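Local atomic coordinates of EF0056 (Enterococcus faecalis, PDB entry 6ORI), a protein that is an enterococcal surface protein of undetermined function, with an N-terminal region of immunoglobulin-like beta domains that binds calcium and is probably linked to biofilm formation. Residues Leu74-Arg77 against Leu78-Tyr81; Ala157-Leu160 against Lys161-Arg164; Gly232-Ala236 against Asn237-Ile241; Thr256-Lys259 against Gly260-Trp263; Asn293-Phe296 against Glu297-Lys300. All coordinates share one frame; numbering follows the deposited sequence. Where two conformers were deposited one is given.

Interaction 1 of 5, residues Leu74-Arg77 against Leu78-Tyr81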
loop_
_atom_site.group_PDB
_atom_site.type_symbol
_atom_site.label_atom_id
_atom_site.label_comp_id
_atom_site.label_asym_id
_atom_site.label_seq_id
_atom_site.Cartn_x
_atom_site.Cartn_y
_atom_site.Cartn_z
ATOM N N LEU A 74 13.102 -1.481 -5.348
ATOM C CA LEU A 74 13.328 -2.427 -4.260
ATOM C C LEU A 74 14.396 -1.886 -3.331
ATOM O O LEU A 74 15.343 -1.250 -3.754
ATOM C CB LEU A 74 13.778 -3.786 -4.785
ATOM C CG LEU A 74 12.804 -4.488 -5.698
ATOM C CD1 LEU A 74 13.446 -5.778 -6.157
ATOM C CD2 LEU A 74 11.474 -4.754 -5.036
ATOM N N ASP A 75 14.244 -2.176 -2.052
ATOM C CA ASP A 75 15.243 -1.847 -1.065
ATOM C C ASP A 75 16.635 -2.098 -1.600
ATOM O O ASP A 75 16.900 -3.188 -2.105
ATOM C CB ASP A 75 14.987 -2.692 0.175
ATOM C CG ASP A 75 15.636 -2.131 1.389
ATOM O OD1 ASP A 75 16.884 -2.159 1.455
ATOM O OD2 ASP A 75 14.897 -1.678 2.295
ATOM N N GLU A 76 17.522 -1.126 -1.454
ATOM C CA GLU A 76 18.902 -1.279 -1.910
ATOM C C GLU A 76 19.562 -2.537 -1.361
ATOM O O GLU A 76 20.416 -3.153 -2.035
ATOM C CB GLU A 76 19.737 -0.059 -1.505
ATOM C CG GLU A 76 19.411 1.220 -2.264
ATOM C CD GLU A 76 19.964 1.229 -3.692
ATOM O OE1 GLU A 76 19.879 2.290 -4.347
ATOM O OE2 GLU A 76 20.484 0.186 -4.159
ATOM N N ARG A 77 19.199 -2.935 -0.144
ATOM C CA ARG A 77 19.840 -4.074 0.491
ATOM C C ARG A 77 19.488 -5.374 -0.214
ATOM O O ARG A 77 20.251 -6.338 -0.163
ATOM C CB ARG A 77 19.452 -4.127 1.976
ATOM C CG ARG A 77 20.048 -2.970 2.769
ATOM C CD ARG A 77 19.448 -2.845 4.169
ATOM N NE ARG A 77 18.029 -2.521 4.102
ATOM C CZ ARG A 77 17.165 -2.664 5.103
ATOM N NH1 ARG A 77 17.562 -3.113 6.291
ATOM N NH2 ARG A 77 15.897 -2.359 4.922
ATOM N N LEU A 78 18.312 -5.432 -0.846
ATOM C CA LEU A 78 17.950 -6.550 -1.708
ATOM C C LEU A 78 18.449 -6.330 -3.119
ATOM O O LEU A 78 18.923 -7.269 -3.761
ATOM C CB LEU A 78 16.423 -6.771 -1.753
ATOM C CG LEU A 78 15.781 -7.196 -0.454
ATOM C CD1 LEU A 78 14.279 -7.272 -0.655
ATOM C CD2 LEU A 78 16.341 -8.532 -0.021
ATOM N N ALA A 79 18.291 -5.116 -3.627
ATOM C CA ALA A 79 18.569 -4.823 -5.023
ATOM C C ALA A 79 20.001 -5.190 -5.409
ATOM O O ALA A 79 20.258 -5.660 -6.531
ATOM C CB ALA A 79 18.306 -3.352 -5.307
ATOM N N GLN A 80 20.938 -5.015 -4.492
ATOM C CA GLN A 80 22.336 -5.307 -4.785
ATOM C C GLN A 80 22.557 -6.756 -5.223
ATOM O O GLN A 80 23.548 -7.047 -5.891
ATOM C CB GLN A 80 23.192 -4.982 -3.565
ATOM C CG GLN A 80 22.896 -5.874 -2.385
ATOM C CD GLN A 80 23.753 -5.587 -1.155
ATOM O OE1 GLN A 80 24.940 -5.302 -1.273
ATOM N NE2 GLN A 80 23.139 -5.672 0.035
ATOM N N TYR A 81 21.632 -7.646 -4.869
ATOM C CA TYR A 81 21.752 -9.071 -5.188
ATOM C C TYR A 81 20.720 -9.583 -6.177
ATOM O O TYR A 81 20.649 -10.774 -6.447
ATOM C CB TYR A 81 21.699 -9.931 -3.909
ATOM C CG TYR A 81 22.931 -9.750 -3.036
ATOM C CD1 TYR A 81 24.197 -10.006 -3.549
ATOM C CD2 TYR A 81 22.826 -9.319 -1.729
ATOM C CE1 TYR A 81 25.333 -9.847 -2.770
ATOM C CE2 TYR A 81 23.973 -9.154 -0.936
ATOM C CZ TYR A 81 25.208 -9.424 -1.469
ATOM O OH TYR A 81 26.335 -9.256 -0.688
#
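Gln80 reaches back along the short helical turn that begins at Glu76 to the backbone of Arg77, while Asp75 caps the helix start. Gln80 CG lies between its own backbone N and carbonyl carbon (chi1 66°), which turns the chain back toward Arg77. Gln80 CB packs on Glu76 O at 3.7 Å. Gln80 CG lies 3.5 Å from Arg77 O and also rests over one face of the Tyr81 ring, toward its rim. Beyond CG the chain is extended. At the tip, Gln80 NE2 donates to Arg77 O at 3.0 Å. The bond is nearly straight, and the oxygen lies in the amide plane of Gln80. The backbone N of the same residue donates to Glu76 O.

At the other end, Asp75 is the N-cap. Asp75 O accepts from both Leu78 N and Ala79 N, the latter at 2.8 Å. Its side chain takes the Arg77 amide N on the anti lone pair of OD1. The Arg77 chain bends at chi3 and grips the same carboxylate side-on. Asp75 OD2 also accepts from Met166 N, and Leu78 packs on Phe144 of strand 135-144. The helix thus starts on a fixed carboxylate at the end of strand 68-74. Arg77 NE meets OD1 of Asp75 at 2.9 Å, and Arg77 NH2 meets OD2 of Asp75 at 2.9 Å.

Interaction 2 of 5, residues Ala157-Leu160 against Lys161-Arg164. With CA (calcium ion), chain B.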
loop_
_atom_site.group_PDB
_atom_site.type_symbol
_atom_site.label_atom_id
_atom_site.label_comp_id
_atom_site.label_asym_id
_atom_site.label_seq_id
_atom_site.Cartn_x
_atom_site.Cartn_y
_atom_site.Cartn_z
ATOM N N ALA A 157 20.694 -9.395 11.027
ATOM C CA ALA A 157 19.391 -9.542 11.668
ATOM C C ALA A 157 18.977 -8.281 12.413
ATOM O O ALA A 157 17.802 -7.909 12.413
ATOM C CB ALA A 157 19.403 -10.719 12.599
ATOM N N ASP A 158 19.944 -7.621 13.039
ATOM C CA ASP A 158 19.678 -6.393 13.758
ATOM C C ASP A 158 19.168 -5.321 12.808
ATOM O O ASP A 158 18.218 -4.603 13.131
ATOM C CB ASP A 158 20.940 -5.933 14.519
ATOM C CG ASP A 158 22.162 -5.733 13.626
ATOM O OD1 ASP A 158 22.394 -6.478 12.639
ATOM O OD2 ASP A 158 22.973 -4.842 13.956
ATOM N N ASN A 159 19.762 -5.238 11.626
ATOM C CA ASN A 159 19.406 -4.206 10.659
ATOM C C ASN A 159 18.060 -4.488 10.001
ATOM O O ASN A 159 17.336 -3.561 9.645
ATOM C CB ASN A 159 20.519 -4.049 9.630
ATOM C CG ASN A 159 21.793 -3.529 10.253
ATOM O OD1 ASN A 159 21.766 -2.517 10.961
ATOM N ND2 ASN A 159 22.905 -4.227 10.033
ATOM N N LEU A 160 17.715 -5.759 9.858
ATOM C CA LEU A 160 16.420 -6.134 9.309
ATOM C C LEU A 160 15.316 -5.815 10.299
ATOM O O LEU A 160 14.166 -5.616 9.908
ATOM C CB LEU A 160 16.420 -7.619 8.990
ATOM C CG LEU A 160 17.297 -8.051 7.813
ATOM C CD1 LEU A 160 17.495 -9.554 7.830
ATOM C CD2 LEU A 160 16.674 -7.586 6.492
ATOM N N LYS A 161 15.660 -5.805 11.580
ATOM C CA LYS A 161 14.705 -5.442 12.616
ATOM C C LYS A 161 14.459 -3.933 12.606
ATOM O O LYS A 161 13.328 -3.486 12.732
ATOM C CB LYS A 161 15.236 -5.904 13.970
ATOM C CG LYS A 161 14.272 -5.817 15.135
ATOM C CD LYS A 161 14.412 -7.045 16.050
ATOM C CE LYS A 161 15.863 -7.316 16.501
ATOM N NZ LYS A 161 16.100 -8.755 16.816
ATOM N N SER A 162 15.518 -3.157 12.430
ATOM C CA SER A 162 15.400 -1.713 12.588
ATOM C C SER A 162 14.965 -0.969 11.313
ATOM O O SER A 162 14.397 0.097 11.397
ATOM C CB SER A 162 16.704 -1.130 13.119
ATOM O OG SER A 162 17.759 -1.275 12.190
ATOM N N ASP A 163 15.324 -1.489 10.136
ATOM C CA ASP A 163 14.894 -0.921 8.851
ATOM C C ASP A 163 14.192 -2.039 8.066
ATOM O O ASP A 163 14.824 -3.015 7.623
ATOM C CB ASP A 163 16.083 -0.430 8.011
ATOM C CG ASP A 163 16.600 0.946 8.406
ATOM O OD1 ASP A 163 15.952 1.671 9.167
ATOM O OD2 ASP A 163 17.673 1.330 7.880
ATOM N N ARG A 164 12.891 -1.923 7.870
ATOM C CA ARG A 164 12.175 -2.919 7.083
ATOM C C ARG A 164 12.594 -2.843 5.609
ATOM O O ARG A 164 13.007 -1.798 5.133
ATOM C CB ARG A 164 10.664 -2.725 7.216
ATOM C CG ARG A 164 10.139 -2.754 8.660
ATOM C CD ARG A 164 10.547 -4.016 9.388
ATOM N NE ARG A 164 10.228 -5.243 8.662
ATOM C CZ ARG A 164 9.344 -6.173 9.039
ATOM N NH1 ARG A 164 9.171 -7.254 8.267
ATOM N NH2 ARG A 164 8.631 -6.033 10.162
HETATM CA CA CA B . 14.791 2.393 11.008
#
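Lys161 lies over the carbonyls of the preceding turn, its CB 3.4 Å from Asp158 O. This is the last turn of helix 157-162, which ends at a calcium site. The main side chains leave the turn in different directions. Leu160 points away from the following residues and packs on Phe152 and Ile155 of helix 148-155. The end of the Lys161 chain leads away from the contact. Ser162 turns its hydroxyl back along the helix, and Ser162 OG comes 3.4 Å from Asn159 O and 3.5 Å from Asp158 O.

Asp163 is the first residue to leave the helical backbone angles. Asp163 N still donates to Asn159 O at 2.9 Å, which closes the turn. The carboxylate and the preceding carbonyl then converge on one ion. Calcium is bound by Ser162 O at 2.4 Å and by Asp163 OD1 at 2.3 Å. In the conformer described, CG of Asp163 stands beside its backbone N (chi1 -81°), and this brings OD1 next to the Ser162 carbonyl. Ser162 O and Asp163 OD1 are 3.1 Å apart, and the shared cation probably offsets their repulsion. Gly372, Asp374, Leu400 and Asp402 complete the site.

Arg164 folds back through bends at chi2 and chi3. Arg164 CD passes 4.0 Å from Leu160 O, and the guanidinium forms a salt bridge with Asp195. The turn therefore leans on helix 148-155 through Leu160, leads into strand 166-173, and is tied by calcium to the chain leading into strand 375-382 and to the chain after strand 394-398.

Interaction 3 of 5, residues Gly232-Ala236 against Asn237-Ile241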
loop_
_atom_site.group_PDB
_atom_site.type_symbol
_atom_site.label_atom_id
_atom_site.label_comp_id
_atom_site.label_asym_id
_atom_site.label_seq_id
_atom_site.Cartn_x
_atom_site.Cartn_y
_atom_site.Cartn_z
ATOM N N GLY A 232 -12.461 17.924 7.857
ATOM C CA GLY A 232 -11.296 17.163 8.282
ATOM C C GLY A 232 -10.037 18.011 8.279
ATOM O O GLY A 232 -9.959 18.972 7.506
ATOM N N SER A 233 -9.066 17.663 9.113
ATOM C CA SER A 233 -7.859 18.466 9.255
ATOM C C SER A 233 -6.724 17.694 9.892
ATOM O O SER A 233 -6.936 16.671 10.521
ATOM C CB SER A 233 -8.164 19.708 10.085
ATOM O OG SER A 233 -8.966 19.358 11.201
ATOM N N THR A 234 -5.491 18.195 9.772
ATOM C CA THR A 234 -4.323 17.493 10.323
ATOM C C THR A 234 -3.790 17.917 11.696
ATOM O O THR A 234 -2.913 17.267 12.278
ATOM C CB THR A 234 -3.140 17.622 9.379
ATOM O OG1 THR A 234 -2.939 18.991 9.006
ATOM C CG2 THR A 234 -3.431 16.819 8.125
ATOM N N GLY A 235 -4.251 19.053 12.150
ATOM C CA GLY A 235 -3.865 19.590 13.443
ATOM C C GLY A 235 -2.579 20.405 13.438
ATOM O O GLY A 235 -1.872 20.499 12.429
ATOM N N ALA A 236 -2.260 21.012 14.575
ATOM C CA ALA A 236 -1.172 21.983 14.647
ATOM C C ALA A 236 0.223 21.408 14.438
ATOM O O ALA A 236 1.169 22.158 14.168
ATOM C CB ALA A 236 -1.196 22.688 15.994
ATOM N N ASN A 237 0.373 20.093 14.609
ATOM C CA ASN A 237 1.677 19.450 14.505
ATOM C C ASN A 237 1.718 18.474 13.363
ATOM O O ASN A 237 2.630 17.655 13.264
ATOM C CB ASN A 237 2.008 18.750 15.818
ATOM C CG ASN A 237 2.089 19.720 16.950
ATOM O OD1 ASN A 237 2.950 20.585 16.943
ATOM N ND2 ASN A 237 1.159 19.638 17.883
ATOM N N GLY A 238 0.758 18.571 12.462
ATOM C CA GLY A 238 0.689 17.633 11.368
ATOM C C GLY A 238 0.177 16.281 11.822
ATOM O O GLY A 238 -0.243 16.058 12.961
ATOM N N ALA A 239 0.174 15.354 10.890
ATOM C CA ALA A 239 -0.450 14.068 11.122
ATOM C C ALA A 239 0.203 12.998 10.292
ATOM O O ALA A 239 0.744 13.272 9.217
ATOM C CB ALA A 239 -1.907 14.148 10.786
ATOM N N ILE A 240 0.173 11.773 10.780
ATOM C CA ILE A 240 0.477 10.643 9.932
ATOM C C ILE A 240 -0.830 10.123 9.365
ATOM O O ILE A 240 -1.769 9.835 10.112
ATOM C CB ILE A 240 1.230 9.537 10.672
ATOM C CG1 ILE A 240 2.580 10.064 11.164
ATOM C CG2 ILE A 240 1.406 8.317 9.756
ATOM C CD1 ILE A 240 3.258 9.156 12.176
ATOM N N ILE A 241 -0.891 10.052 8.041
ATOM C CA ILE A 241 -2.070 9.600 7.316
ATOM C C ILE A 241 -1.880 8.166 6.906
ATOM O O ILE A 241 -0.858 7.809 6.330
ATOM C CB ILE A 241 -2.296 10.409 6.018
ATOM C CG1 ILE A 241 -2.132 11.915 6.244
ATOM C CG2 ILE A 241 -3.662 10.107 5.414
ATOM C CD1 ILE A 241 -3.008 12.484 7.302
#
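Thr234 sets its CB against the methyl of Ala239, 3.9 Å between the two CB atoms. Thr234 CG2 lies alongside the same Ala239 CB at 4.1 Å. A little farther on, Thr234 CG2 approaches Ile241 CD1 at 4.4 Å. Ala239 CB also touches the backbone, 3.6 Å from Thr234 O. The methyl thus packs against both the side chain and the carbonyl of the threonine.

The chain reverses between these residues in a type I beta turn from Gly235 to Gly238. Gly238 N donates to Gly235 O at 3.3 Å. The N-H points well at the oxygen, but the donor stands above the carbonyl plane. Gly235 has a positive phi of 86°, and a CB here would press on the carbonyl of Thr234. Asn237 starts its side chain away from 232-236 and packs on Pro351.

The Thr234 torsion divides its two branches. OG1 stands between the backbone N and the carbonyl carbon (chi1 50°), while CG2 lies beside the backbone N and faces the strand. OG1 is hydrogen-bonded to Glu222 O and Ile225 N. The turn leads into strand 239-248, where Ala239 and Ile241 both pack on Val345 of strand 340-348.

Thr234 therefore serves two chemistries at once. Its buried hydroxyl is satisfied by the backbone of the connection after strand 211-221, and its methyl joins an apolar patch. Within the turn one backbone bond closes the reversal, and glycines stand at its first and last positions.

Interaction 4 of 5, residues Thr256-Lys259 against Gly260-Trp263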
loop_
_atom_site.group_PDB
_atom_site.type_symbol
_atom_site.label_atom_id
_atom_site.label_comp_id
_atom_site.label_asym_id
_atom_site.label_seq_id
_atom_site.Cartn_x
_atom_site.Cartn_y
_atom_site.Cartn_z
ATOM N N THR A 256 -25.635 -4.654 -0.772
ATOM C CA THR A 256 -26.389 -5.791 -1.295
ATOM C C THR A 256 -25.868 -7.150 -0.810
ATOM O O THR A 256 -26.651 -8.064 -0.599
ATOM C CB THR A 256 -26.453 -5.805 -2.817
ATOM O OG1 THR A 256 -25.158 -6.058 -3.356
ATOM C CG2 THR A 256 -26.966 -4.497 -3.344
ATOM N N SER A 257 -24.565 -7.271 -0.576
ATOM C CA SER A 257 -23.941 -8.581 -0.484
ATOM C C SER A 257 -23.190 -8.906 0.804
ATOM O O SER A 257 -22.905 -10.070 1.059
ATOM C CB SER A 257 -22.969 -8.754 -1.655
ATOM O OG SER A 257 -23.641 -8.581 -2.891
ATOM N N ALA A 258 -22.838 -7.923 1.626
ATOM C CA ALA A 258 -22.055 -8.242 2.806
ATOM C C ALA A 258 -22.827 -9.121 3.774
ATOM O O ALA A 258 -24.001 -8.890 4.015
ATOM C CB ALA A 258 -21.608 -6.981 3.514
ATOM N N LYS A 259 -22.133 -10.113 4.325
ATOM C CA LYS A 259 -22.662 -11.002 5.353
ATOM C C LYS A 259 -21.810 -10.883 6.604
ATOM O O LYS A 259 -20.666 -10.442 6.548
ATOM C CB LYS A 259 -22.654 -12.453 4.837
ATOM C CG LYS A 259 -23.450 -12.656 3.527
ATOM C CD LYS A 259 -24.904 -12.276 3.652
ATOM C CE LYS A 259 -25.662 -13.192 4.604
ATOM N NZ LYS A 259 -25.659 -14.614 4.138
ATOM N N GLY A 260 -22.348 -11.269 7.747
ATOM C CA GLY A 260 -21.644 -11.074 9.002
ATOM C C GLY A 260 -21.578 -9.605 9.384
ATOM O O GLY A 260 -20.632 -9.157 10.010
ATOM N N THR A 261 -22.615 -8.869 9.003
ATOM C CA THR A 261 -22.720 -7.452 9.249
ATOM C C THR A 261 -23.204 -7.139 10.661
ATOM O O THR A 261 -23.846 -7.972 11.308
ATOM C CB THR A 261 -23.678 -6.840 8.228
ATOM O OG1 THR A 261 -24.879 -7.635 8.173
ATOM C CG2 THR A 261 -23.041 -6.807 6.834
ATOM N N PRO A 262 -22.911 -5.933 11.159
ATOM C CA PRO A 262 -22.110 -4.928 10.473
ATOM C C PRO A 262 -20.627 -5.229 10.564
ATOM O O PRO A 262 -20.101 -5.744 11.548
ATOM C CB PRO A 262 -22.480 -3.645 11.220
ATOM C CG PRO A 262 -22.731 -4.114 12.624
ATOM C CD PRO A 262 -23.393 -5.464 12.477
ATOM N N TRP A 263 -19.939 -4.888 9.488
ATOM C CA TRP A 263 -18.489 -5.008 9.494
ATOM C C TRP A 263 -17.858 -3.874 10.286
ATOM O O TRP A 263 -18.480 -2.836 10.532
ATOM C CB TRP A 263 -17.930 -4.963 8.083
ATOM C CG TRP A 263 -18.205 -6.171 7.236
ATOM C CD1 TRP A 263 -18.970 -7.262 7.544
ATOM C CD2 TRP A 263 -17.708 -6.389 5.924
ATOM N NE1 TRP A 263 -18.970 -8.153 6.490
ATOM C CE2 TRP A 263 -18.205 -7.625 5.482
ATOM C CE3 TRP A 263 -16.882 -5.648 5.071
ATOM C CZ2 TRP A 263 -17.895 -8.140 4.227
ATOM C CZ3 TRP A 263 -16.584 -6.153 3.824
ATOM C CH2 TRP A 263 -17.102 -7.395 3.413
HETATM O O HOH W 1 -25.920 -9.166 6.043
#
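Trp263 donates its indole N-H to the backbone of Lys259. This side-chain to main-chain bond closes the connection from helix 254-257 to strand 264-269, where the chain enters a four-stranded antiparallel sheet. Trp263 NE1 lies 2.8 Å from Lys259 O, and the bond is nearly straight at 167°. The oxygen sits at the ring edge, close to the indole plane. The carbonyl is less exactly aimed, since NE1 is tilted from its plane. A torsion places the ring there: CG of Trp263 stands beside its own backbone N (chi1 -71°), and the indole reaches back along the loop.

Ala258 packs obliquely on the same ring, its CB 4.0 Å from CZ2 of Trp263. Ala258 CB also meets CG2 of Thr261 at 3.6 Å, so it lies between an aromatic ring and a threonine methyl. Lys259 turns its side chain away, and only its backbone takes part in the bond to the indole.

In the next shell, Gly260 makes the bend with positive phi, where a CB would collide with Lys259 O. Pro262 follows a cis peptide bond and redirects the chain before Trp263. Asn207 holds the start of the loop, bonding Ser257 O and Lys259 N through its side-chain amide. Tyr254 meets the indole edge-to-face, and its hydroxyl is hydrogen-bonded to Trp263 N. Phe252 meets the indole with its ring nearly parallel.

One water bridges the segments. It donates to Ala258 O at 2.8 Å and lies 2.8 Å from Thr261 OG1.

Interaction 5 of 5, residues Asn293-Phe296 against Glu297-Lys300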
loop_
_atom_site.group_PDB
_atom_site.type_symbol
_atom_site.label_atom_id
_atom_site.label_comp_id
_atom_site.label_asym_id
_atom_site.label_seq_id
_atom_site.Cartn_x
_atom_site.Cartn_y
_atom_site.Cartn_z
ATOM N N ASN A 293 -8.241 10.910 -8.010
ATOM C CA ASN A 293 -7.651 11.907 -7.124
ATOM C C ASN A 293 -8.038 11.551 -5.705
ATOM O O ASN A 293 -9.252 11.544 -5.342
ATOM C CB ASN A 293 -8.147 13.316 -7.464
ATOM C CG ASN A 293 -7.543 14.402 -6.558
ATOM O OD1 ASN A 293 -7.561 14.284 -5.342
ATOM N ND2 ASN A 293 -7.050 15.474 -7.160
ATOM N N VAL A 294 -7.023 11.254 -4.903
ATOM C CA VAL A 294 -7.226 10.932 -3.506
ATOM C C VAL A 294 -6.403 11.892 -2.639
ATOM O O VAL A 294 -5.948 11.541 -1.554
ATOM C CB VAL A 294 -6.902 9.435 -3.210
ATOM C CG1 VAL A 294 -7.889 8.531 -3.943
ATOM C CG2 VAL A 294 -5.487 9.092 -3.591
ATOM N N ALA A 295 -6.244 13.131 -3.090
ATOM C CA ALA A 295 -5.586 14.145 -2.270
ATOM C C ALA A 295 -6.337 14.322 -0.946
ATOM O O ALA A 295 -7.523 14.040 -0.846
ATOM C CB ALA A 295 -5.544 15.461 -3.003
ATOM N N PHE A 296 -5.639 14.825 0.052
ATOM C CA PHE A 296 -6.254 15.067 1.354
ATOM C C PHE A 296 -7.483 15.952 1.231
ATOM O O PHE A 296 -8.498 15.741 1.897
ATOM C CB PHE A 296 -5.233 15.723 2.287
ATOM C CG PHE A 296 -5.673 15.777 3.727
ATOM C CD1 PHE A 296 -5.390 14.735 4.586
ATOM C CD2 PHE A 296 -6.350 16.866 4.221
ATOM C CE1 PHE A 296 -5.771 14.766 5.912
ATOM C CE2 PHE A 296 -6.745 16.906 5.565
ATOM C CZ PHE A 296 -6.453 15.857 6.396
ATOM N N GLU A 297 -7.411 16.994 0.411
ATOM C CA GLU A 297 -8.527 17.936 0.327
ATOM C C GLU A 297 -9.814 17.268 -0.144
ATOM O O GLU A 297 -10.903 17.756 0.145
ATOM C CB GLU A 297 -8.196 19.114 -0.594
ATOM C CG GLU A 297 -8.007 18.733 -2.043
ATOM C CD GLU A 297 -7.973 19.942 -2.930
ATOM O OE1 GLU A 297 -9.047 20.528 -3.194
ATOM O OE2 GLU A 297 -6.865 20.315 -3.340
ATOM N N SER A 298 -9.678 16.145 -0.844
ATOM C CA SER A 298 -10.808 15.484 -1.494
ATOM C C SER A 298 -11.678 14.698 -0.503
ATOM O O SER A 298 -12.845 14.413 -0.776
ATOM C CB SER A 298 -10.303 14.546 -2.593
ATOM O OG SER A 298 -9.530 15.247 -3.560
ATOM N N GLY A 299 -11.110 14.339 0.635
ATOM C CA GLY A 299 -11.810 13.514 1.603
ATOM C C GLY A 299 -12.864 14.297 2.344
ATOM O O GLY A 299 -13.005 15.503 2.176
ATOM N N LYS A 300 -13.617 13.584 3.179
ATOM C CA LYS A 300 -14.605 14.184 4.067
ATOM C C LYS A 300 -14.508 13.463 5.404
ATOM O O LYS A 300 -14.438 12.233 5.435
ATOM C CB LYS A 300 -16.005 14.018 3.467
ATOM C CG LYS A 300 -17.167 14.335 4.369
ATOM C CD LYS A 300 -18.246 13.261 4.252
ATOM C CE LYS A 300 -18.821 13.172 2.844
ATOM N NZ LYS A 300 -19.656 11.955 2.672
#
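Asn293 OD1 takes two hydrogen bonds from opposite faces of its amide plane. In the conformer described, Ser298 OG donates to Asn293 OD1 from above one face at 2.8 Å. Ala295 N comes to Asn293 OD1 from the other at 2.9 Å, and this bond forms an Asx turn. CG of Asn293 is opposite its own backbone N (chi1 -180°), which swings the amide toward the following residues.

The turn leads into a short 3-10 segment. Ser298 N donates to Ala295 O at 3.0 Å, and Gly299 N donates to Phe296 O at 3.2 Å. Both donors stand above the carbonyl planes. Ser298 CB also packs 3.3 Å from Ala295 O.

Phe296, at the start of the 3-10 segment, directs its side chain away from 297-300. The ring meets His283. Val294 O is hydrogen-bonded to Arg343. The loop joins strands 277-284 and 300-304.

One amide oxygen thus ties the loop before the 3-10 turn to a hydroxyl within it. Polar bonds run along the turn, while the Phe296 ring adds an apolar contact with Ile225. With Ser298 in this conformer, two donors meeting OD1 from opposite faces probably restrict rotation of the amide.

Overall arrangement
Interactions 1 and 2 sit on short helices and touch where Arg77 NH2 probably donates to Asp163 O. Interactions 3 and 5 flank the five-stranded sheet and meet through Phe296, whose ring packs on Thr234 and Ile241. In each of these pairs the centres are 14 Å apart. Interaction 4 touches none of the others; its nearest atoms are about 16 Å from those of interaction 5. Interactions 1, 3 and 5 are partly buried, while 2 and 4 lie at the surface. Their chemistry differs with place in the fold: a charged helix cap in 1, a metal in 2, methyl packing beside a turn in 3, an indole bond and a water in 4, and a shared amide oxygen in 5.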